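Side-chain contacts in imine reductase (Bacillus cereus, PDB 4D3D), which catalyses the NADPH-dependent, S-selective reduction of imines such as 2-methylpyrroline: residues P180-A183 against M184-Y187; V137-P141 against S142-K146; A257-E260 against H261-T265. All blocks are in the same frame, centred on the assembly; numbering follows the deposited sequence.

Interaction 1. Residues P180-A183 against M184-Y187; sequences PGLA and MLYY
L182 meets L185 and Y186 near the start of the long helix 182-210. This helix leaves the Rossmann-type nucleotide-binding domain and runs on into the helical C-terminal domain, as in other imine reductases. The contact is local and lies within about two turns.

The backbone bonds come first. L185 N donates to G181 O at 2.9 Å, and Y186 N donates to L182 O at 3.0 Å. The second bond is almost straight, with an N-H...O angle of 176°. M184 N also approaches G181 O, but that bond is weak. The bond from Y187 N to A183 O is long and weak as well, at 3.5 Å.

Apolar packing follows on one flank. Methyl CD2 of L182 meets CD2 of L185 at 4.0 Å, the two side chains crossing at a slant. The same L182 CD2 lies 4.4 Å from Y186 CE1. I213 of the second subunit packs on L182 and Y186, so this flank belongs to the dimer interface. On another side, the thioether of M184 folds back along the chain. M184 SD comes to 4.0 Å from A183 C, though the geometry at the end of this side chain is doubtful. A183 and M184 both rest on T134 of strand 131-137.

The ring of Y186 has partners on several sides. R176 makes a cation-pi contact with it, and Y221 of the second subunit meets it edge-to-face. Chi1 of -77° places CG beside the Y186 backbone N, which brings the ring alongside the preceding turn. The ring then presents its edge, in plane, to a backbone carbonyl that already accepts the amide of the same residue: Y186 CD1 sits 3.2 Å from L182 O.

Interaction 2. Residues V137-P141 against S142-K146; sequences VQVPP and SGIGK
P140 O accepts G143 N at 2.8 Å and P141 O accepts I144 N at 3.1 Å, two successive i+3 to i bonds that wind the chain into a short 3-10 turn. A type II beta turn from G143 to K146 overlaps its end, closed by K146 N to G143 O at 3.3 Å. G145 takes the third position of this turn, with phi at +97°. Together the turns form the loop between strands 131-137 and 149-155 of the Rossmann-type domain.

The side chains pack on the inner side of the bend. CG2 of V139 lies 3.9 Å from G143 CA. G143 has no side chain, so the valine methyl rests directly on its backbone. I144 reaches back with its CD1 end. That methyl lies 4.3 Å from V137 CG1, and V139 CG2 touches it as well. Chi1 of -57° sets I144 CG1 beside its own backbone N, and CG1 therefore also passes close to P141 O. Outside the loop, M32 of helix 31-42 packs against both P141 and I144, while V139 lies on S149 of the next strand.

On the exposed side, S142 OG lies 3.6 Å from P140 CG. Polar links come from K146 and a water. The chain of K146 is extended and doubles back along the turn. Its NZ donates to S142 O at 2.9 Å, approaching from above the carbonyl plane. This bond ties the end of the lysine to the 3-10 turn. The water bridges two carbonyls of the bend. It donates to both P141 O and I144 O, and lies 2.8 Å from I144 O.

Interaction 3. Residues A257-E260 against H261-T265; sequences ASVE and HVVHT
H261 and H264 stand on helix 252-268, and each imidazole lies over a carbonyl of the preceding turn. A257 O sits over one face of the H261 ring, 3.6 Å above its plane. E260 O lies over one face of the H264 ring, at a height of 3.2 Å. Both oxygens are displaced toward the ring rim. In H264, chi1 of -63° puts CG beside the backbone N, and CG comes to 3.2 Å from E260 O. Each carbonyl also accepts the backbone amide of the histidine above it: H261 N to A257 O, and H264 N to E260 O at 2.9 Å.

The helix belongs to the C-terminal helical domain, where it packs on helix 274-288 and on the second subunit. V259 faces V279, L280 and F283 of the same chain. Its CG1 is 4.5 Å from V263 CG2, one turn on. S258 OG is hydrogen-bonded to W195 NE1 of the second subunit, and V259 packs on the same tryptophan.

H261 O takes two bonds. T265 N and T265 OG1 reach it from opposite faces of the carbonyl plane, with OG1 at 2.8 Å.

Interactions 1 and 2 are neighbours. Their centres are 18 Å apart, and Y187 CE1 of interaction 1 packs on V137 O of interaction 2 at 3.6 Å. Interaction 3 lies in the far part of the chain. Its nearest atoms are about 25 Å from interaction 1 and about 30 Å from interaction 2. The dimer relates the distant pair: helix 182-210 of the second subunit, the counterpart of the helix that carries interaction 1, sets D192 against V262 and Q188 against T265. Bound o-acetaldehydyl-hexaethylene glycol (P4C) lies near all three contacts. The side chain of Y187 is about 6 Å from a bound P4C. In interactions 2 and 3, the side chains of P140 and S258 are each about 7 Å from a bound P4C.

Interaction 1. Residues P180-A183 against M184-Y187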
loop_
_atom_site.group_PDB
_atom_site.type_symbol
_atom_site.label_atom_id
_atom_site.label_comp_id
_atom_site.label_asym_id
_atom_site.label_seq_id
_atom_site.Cartn_x
_atom_site.Cartn_y
_atom_site.Cartn_z
ATOM N N PRO B 180 -25.940 -7.697 -5.609
ATOM C CA PRO B 180 -25.279 -7.548 -6.909
ATOM C C PRO B 180 -24.050 -6.599 -6.878
ATOM O O PRO B 180 -23.221 -6.712 -7.807
ATOM C CB PRO B 180 -26.369 -6.906 -7.795
ATOM C CG PRO B 180 -27.660 -7.277 -7.151
ATOM C CD PRO B 180 -27.356 -7.301 -5.676
ATOM N N GLY B 181 -24.002 -5.652 -5.930
ATOM C CA GLY B 181 -22.882 -4.706 -5.844
ATOM C C GLY B 181 -21.585 -5.386 -5.370
ATOM O O GLY B 181 -20.504 -4.828 -5.567
ATOM N N LEU B 182 -21.659 -6.578 -4.738
ATOM C CA LEU B 182 -20.447 -7.134 -4.083
ATOM C C LEU B 182 -19.295 -7.538 -4.970
ATOM O O LEU B 182 -18.121 -7.286 -4.625
ATOM C CB LEU B 182 -20.807 -8.312 -3.130
ATOM C CG LEU B 182 -21.696 -7.987 -1.968
ATOM C CD1 LEU B 182 -22.090 -9.282 -1.299
ATOM C CD2 LEU B 182 -21.010 -7.099 -0.923
ATOM N N ALA B 183 -19.570 -8.094 -6.158
ATOM C CA ALA B 183 -18.528 -8.398 -7.080
ATOM C C ALA B 183 -17.723 -7.159 -7.461
ATOM O O ALA B 183 -16.466 -7.230 -7.533
ATOM C CB ALA B 183 -19.076 -9.049 -8.323
ATOM N N MET B 184 -18.387 -6.024 -7.600
ATOM C CA MET B 184 -17.686 -4.775 -7.903
ATOM C C MET B 184 -16.997 -4.195 -6.639
ATOM O O MET B 184 -15.920 -3.572 -6.733
ATOM C CB MET B 184 -18.630 -3.755 -8.529
ATOM C CG MET B 184 -19.173 -4.175 -9.944
ATOM S SD MET B 184 -18.121 -5.247 -11.001
ATOM C CE MET B 184 -17.151 -3.904 -11.021
ATOM N N LEU B 185 -17.625 -4.375 -5.504
ATOM C CA LEU B 185 -17.096 -3.859 -4.241
ATOM C C LEU B 185 -15.718 -4.449 -3.993
ATOM O O LEU B 185 -14.741 -3.690 -3.827
ATOM C CB LEU B 185 -17.980 -4.127 -3.079
ATOM C CG LEU B 185 -17.374 -3.601 -1.713
ATOM C CD1 LEU B 185 -17.319 -2.081 -1.577
ATOM C CD2 LEU B 185 -18.174 -4.288 -0.651
ATOM N N TYR B 186 -15.618 -5.747 -4.004
ATOM C CA TYR B 186 -14.333 -6.429 -3.708
ATOM C C TYR B 186 -13.226 -6.065 -4.735
ATOM O O TYR B 186 -12.086 -5.775 -4.403
ATOM C CB TYR B 186 -14.480 -7.913 -3.630
ATOM C CG TYR B 186 -15.120 -8.429 -2.318
ATOM C CD1 TYR B 186 -16.487 -8.532 -2.156
ATOM C CD2 TYR B 186 -14.314 -8.734 -1.200
ATOM C CE1 TYR B 186 -17.061 -8.972 -0.961
ATOM C CE2 TYR B 186 -14.890 -9.159 0.001
ATOM C CZ TYR B 186 -16.230 -9.292 0.122
ATOM O OH TYR B 186 -16.774 -9.769 1.318
ATOM N N TYR B 187 -13.607 -5.990 -6.028
ATOM C CA TYR B 187 -12.693 -5.550 -7.056
ATOM C C TYR B 187 -12.160 -4.109 -6.844
ATOM O O TYR B 187 -10.922 -3.873 -6.819
ATOM C CB TYR B 187 -13.435 -5.633 -8.406
ATOM C CG TYR B 187 -12.447 -5.441 -9.562
ATOM C CD1 TYR B 187 -11.728 -6.505 -10.091
ATOM C CD2 TYR B 187 -12.233 -4.180 -10.055
ATOM C CE1 TYR B 187 -10.813 -6.298 -11.120
ATOM C CE2 TYR B 187 -11.348 -3.952 -11.089
ATOM C CZ TYR B 187 -10.622 -4.974 -11.589
ATOM O OH TYR B 187 -9.741 -4.692 -12.626
#

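Interaction 2. Residues V137-P141 against S142-K146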
loop_
_atom_site.group_PDB
_atom_site.type_symbol
_atom_site.label_atom_id
_atom_site.label_comp_id
_atom_site.label_asym_id
_atom_site.label_seq_id
_atom_site.Cartn_x
_atom_site.Cartn_y
_atom_site.Cartn_z
ATOM N N VAL B 137 -14.031 -9.607 -13.400
ATOM C CA VAL B 137 -12.952 -10.461 -13.926
ATOM C C VAL B 137 -11.605 -9.880 -13.481
ATOM O O VAL B 137 -11.338 -8.723 -13.715
ATOM C CB VAL B 137 -13.031 -10.582 -15.455
ATOM C CG1 VAL B 137 -11.920 -11.498 -15.995
ATOM C CG2 VAL B 137 -14.411 -11.117 -15.890
ATOM N N GLN B 138 -10.803 -10.738 -12.873
ATOM C CA GLN B 138 -9.534 -10.307 -12.248
ATOM C C GLN B 138 -8.337 -10.466 -13.158
ATOM O O GLN B 138 -7.246 -10.122 -12.732
ATOM C CB GLN B 138 -9.313 -11.108 -10.970
ATOM C CG GLN B 138 -10.384 -10.933 -9.915
ATOM C CD GLN B 138 -10.226 -11.976 -8.838
ATOM O OE1 GLN B 138 -9.110 -12.403 -8.590
ATOM N NE2 GLN B 138 -11.328 -12.428 -8.215
ATOM N N VAL B 139 -8.517 -10.945 -14.393
ATOM C CA VAL B 139 -7.417 -11.250 -15.340
ATOM C C VAL B 139 -7.645 -10.577 -16.711
ATOM O O VAL B 139 -8.775 -10.148 -17.059
ATOM C CB VAL B 139 -7.229 -12.769 -15.542
ATOM C CG1 VAL B 139 -6.834 -13.509 -14.224
ATOM C CG2 VAL B 139 -8.491 -13.418 -16.163
ATOM N N PRO B 140 -6.573 -10.449 -17.527
ATOM C CA PRO B 140 -6.770 -9.901 -18.847
ATOM C C PRO B 140 -7.317 -11.018 -19.752
ATOM O O PRO B 140 -7.361 -12.178 -19.298
ATOM C CB PRO B 140 -5.360 -9.494 -19.286
ATOM C CG PRO B 140 -4.440 -10.347 -18.473
ATOM C CD PRO B 140 -5.149 -10.690 -17.193
ATOM N N PRO B 141 -7.670 -10.694 -21.007
ATOM C CA PRO B 141 -8.194 -11.724 -21.908
ATOM C C PRO B 141 -7.346 -12.989 -22.017
ATOM O O PRO B 141 -7.905 -14.077 -22.106
ATOM C CB PRO B 141 -8.335 -10.972 -23.231
ATOM C CG PRO B 141 -8.731 -9.593 -22.818
ATOM C CD PRO B 141 -7.860 -9.335 -21.582
ATOM N N SER B 142 -6.015 -12.864 -21.934
ATOM C CA SER B 142 -5.106 -14.030 -21.958
ATOM C C SER B 142 -5.296 -15.013 -20.800
ATOM O O SER B 142 -4.947 -16.176 -20.926
ATOM C CB SER B 142 -3.639 -13.556 -21.956
ATOM O OG SER B 142 -3.295 -12.868 -20.744
ATOM N N GLY B 143 -5.889 -14.572 -19.686
ATOM C CA GLY B 143 -6.194 -15.454 -18.559
ATOM C C GLY B 143 -7.492 -16.255 -18.674
ATOM O O GLY B 143 -7.746 -17.150 -17.876
ATOM N N ILE B 144 -8.324 -15.956 -19.675
ATOM C CA ILE B 144 -9.572 -16.717 -19.897
ATOM C C ILE B 144 -9.260 -18.142 -20.371
ATOM O O ILE B 144 -8.369 -18.374 -21.214
ATOM C CB ILE B 144 -10.503 -15.993 -20.888
ATOM C CG1 ILE B 144 -10.828 -14.564 -20.402
ATOM C CG2 ILE B 144 -11.770 -16.808 -21.119
ATOM C CD1 ILE B 144 -11.522 -14.474 -19.038
ATOM N N GLY B 145 -9.889 -19.111 -19.740
ATOM C CA GLY B 145 -9.622 -20.524 -19.991
ATOM C C GLY B 145 -8.647 -21.176 -19.005
ATOM O O GLY B 145 -8.390 -22.379 -19.102
ATOM N N LYS B 146 -8.131 -20.401 -18.066
ATOM C CA LYS B 146 -7.144 -20.931 -17.095
ATOM C C LYS B 146 -7.728 -21.014 -15.679
ATOM O O LYS B 146 -8.325 -20.043 -15.193
ATOM C CB LYS B 146 -5.926 -20.049 -17.115
ATOM C CG LYS B 146 -5.266 -19.992 -18.466
ATOM C CD LYS B 146 -4.088 -19.059 -18.443
ATOM C CE LYS B 146 -3.409 -19.015 -19.806
ATOM N NZ LYS B 146 -2.667 -17.735 -19.891
HETATM O O HOH W 1 -7.743 -16.626 -23.284
#

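Interaction 3. Residues A257-E260 against H261-T265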
loop_
_atom_site.group_PDB
_atom_site.type_symbol
_atom_site.label_atom_id
_atom_site.label_comp_id
_atom_site.label_asym_id
_atom_site.label_seq_id
_atom_site.Cartn_x
_atom_site.Cartn_y
_atom_site.Cartn_z
ATOM N N ALA B 257 4.264 12.433 13.674
ATOM C CA ALA B 257 5.623 12.828 13.624
ATOM C C ALA B 257 6.450 12.047 12.571
ATOM O O ALA B 257 7.301 12.600 11.908
ATOM C CB ALA B 257 6.257 12.600 15.006
ATOM N N SER B 258 6.176 10.775 12.461
ATOM C CA SER B 258 6.805 9.936 11.463
ATOM C C SER B 258 6.476 10.368 9.986
ATOM O O SER B 258 7.370 10.521 9.147
ATOM C CB SER B 258 6.379 8.521 11.698
ATOM O OG SER B 258 6.939 7.614 10.812
ATOM N N VAL B 259 5.214 10.684 9.776
ATOM C CA VAL B 259 4.795 11.173 8.471
ATOM C C VAL B 259 5.419 12.500 8.154
ATOM O O VAL B 259 5.848 12.770 7.032
ATOM C CB VAL B 259 3.243 11.216 8.365
ATOM C CG1 VAL B 259 2.826 11.823 7.032
ATOM C CG2 VAL B 259 2.656 9.830 8.483
ATOM N N GLU B 260 5.525 13.387 9.136
ATOM C CA GLU B 260 6.195 14.686 8.961
ATOM C C GLU B 260 7.631 14.522 8.484
ATOM O O GLU B 260 8.065 15.221 7.563
ATOM C CB GLU B 260 6.241 15.500 10.265
ATOM C CG GLU B 260 4.936 16.092 10.687
ATOM C CD GLU B 260 4.937 16.635 12.127
ATOM O OE1 GLU B 260 5.857 16.314 12.922
ATOM O OE2 GLU B 260 4.019 17.415 12.467
ATOM N N HIS B 261 8.368 13.548 9.055
ATOM C CA HIS B 261 9.714 13.245 8.562
ATOM C C HIS B 261 9.756 12.705 7.126
ATOM O O HIS B 261 10.658 13.006 6.363
ATOM C CB HIS B 261 10.426 12.285 9.477
ATOM C CG HIS B 261 10.798 12.950 10.748
ATOM N ND1 HIS B 261 11.022 12.262 11.915
ATOM C CD2 HIS B 261 10.938 14.274 11.039
ATOM C CE1 HIS B 261 11.315 13.125 12.871
ATOM N NE2 HIS B 261 11.343 14.345 12.351
ATOM N N VAL B 262 8.729 11.934 6.720
ATOM C CA VAL B 262 8.656 11.491 5.320
ATOM C C VAL B 262 8.446 12.739 4.386
ATOM O O VAL B 262 9.080 12.829 3.326
ATOM C CB VAL B 262 7.533 10.435 5.128
ATOM C CG1 VAL B 262 7.271 10.204 3.632
ATOM C CG2 VAL B 262 7.830 9.114 5.817
ATOM N N VAL B 263 7.535 13.627 4.761
ATOM C CA VAL B 263 7.307 14.848 4.027
ATOM C C VAL B 263 8.585 15.698 3.912
ATOM O O VAL B 263 8.966 16.121 2.825
ATOM C CB VAL B 263 6.163 15.646 4.632
ATOM C CG1 VAL B 263 6.075 17.028 3.999
ATOM C CG2 VAL B 263 4.845 14.878 4.443
ATOM N N HIS B 264 9.301 15.888 5.019
ATOM C CA HIS B 264 10.540 16.598 4.959
ATOM C C HIS B 264 11.586 15.972 4.067
ATOM O O HIS B 264 12.273 16.689 3.375
ATOM C CB HIS B 264 11.092 16.782 6.416
ATOM C CG HIS B 264 10.214 17.599 7.298
ATOM N ND1 HIS B 264 10.268 17.531 8.685
ATOM C CD2 HIS B 264 9.263 18.504 7.005
ATOM C CE1 HIS B 264 9.370 18.348 9.198
ATOM N NE2 HIS B 264 8.774 18.984 8.202
ATOM N N THR B 265 11.716 14.635 4.119
ATOM C CA THR B 265 12.653 13.861 3.353
ATOM C C THR B 265 12.356 14.106 1.862
ATOM O O THR B 265 13.261 14.283 1.024
ATOM C CB THR B 265 12.602 12.380 3.718
ATOM O OG1 THR B 265 13.006 12.228 5.092
ATOM C CG2 THR B 265 13.495 11.543 2.837
#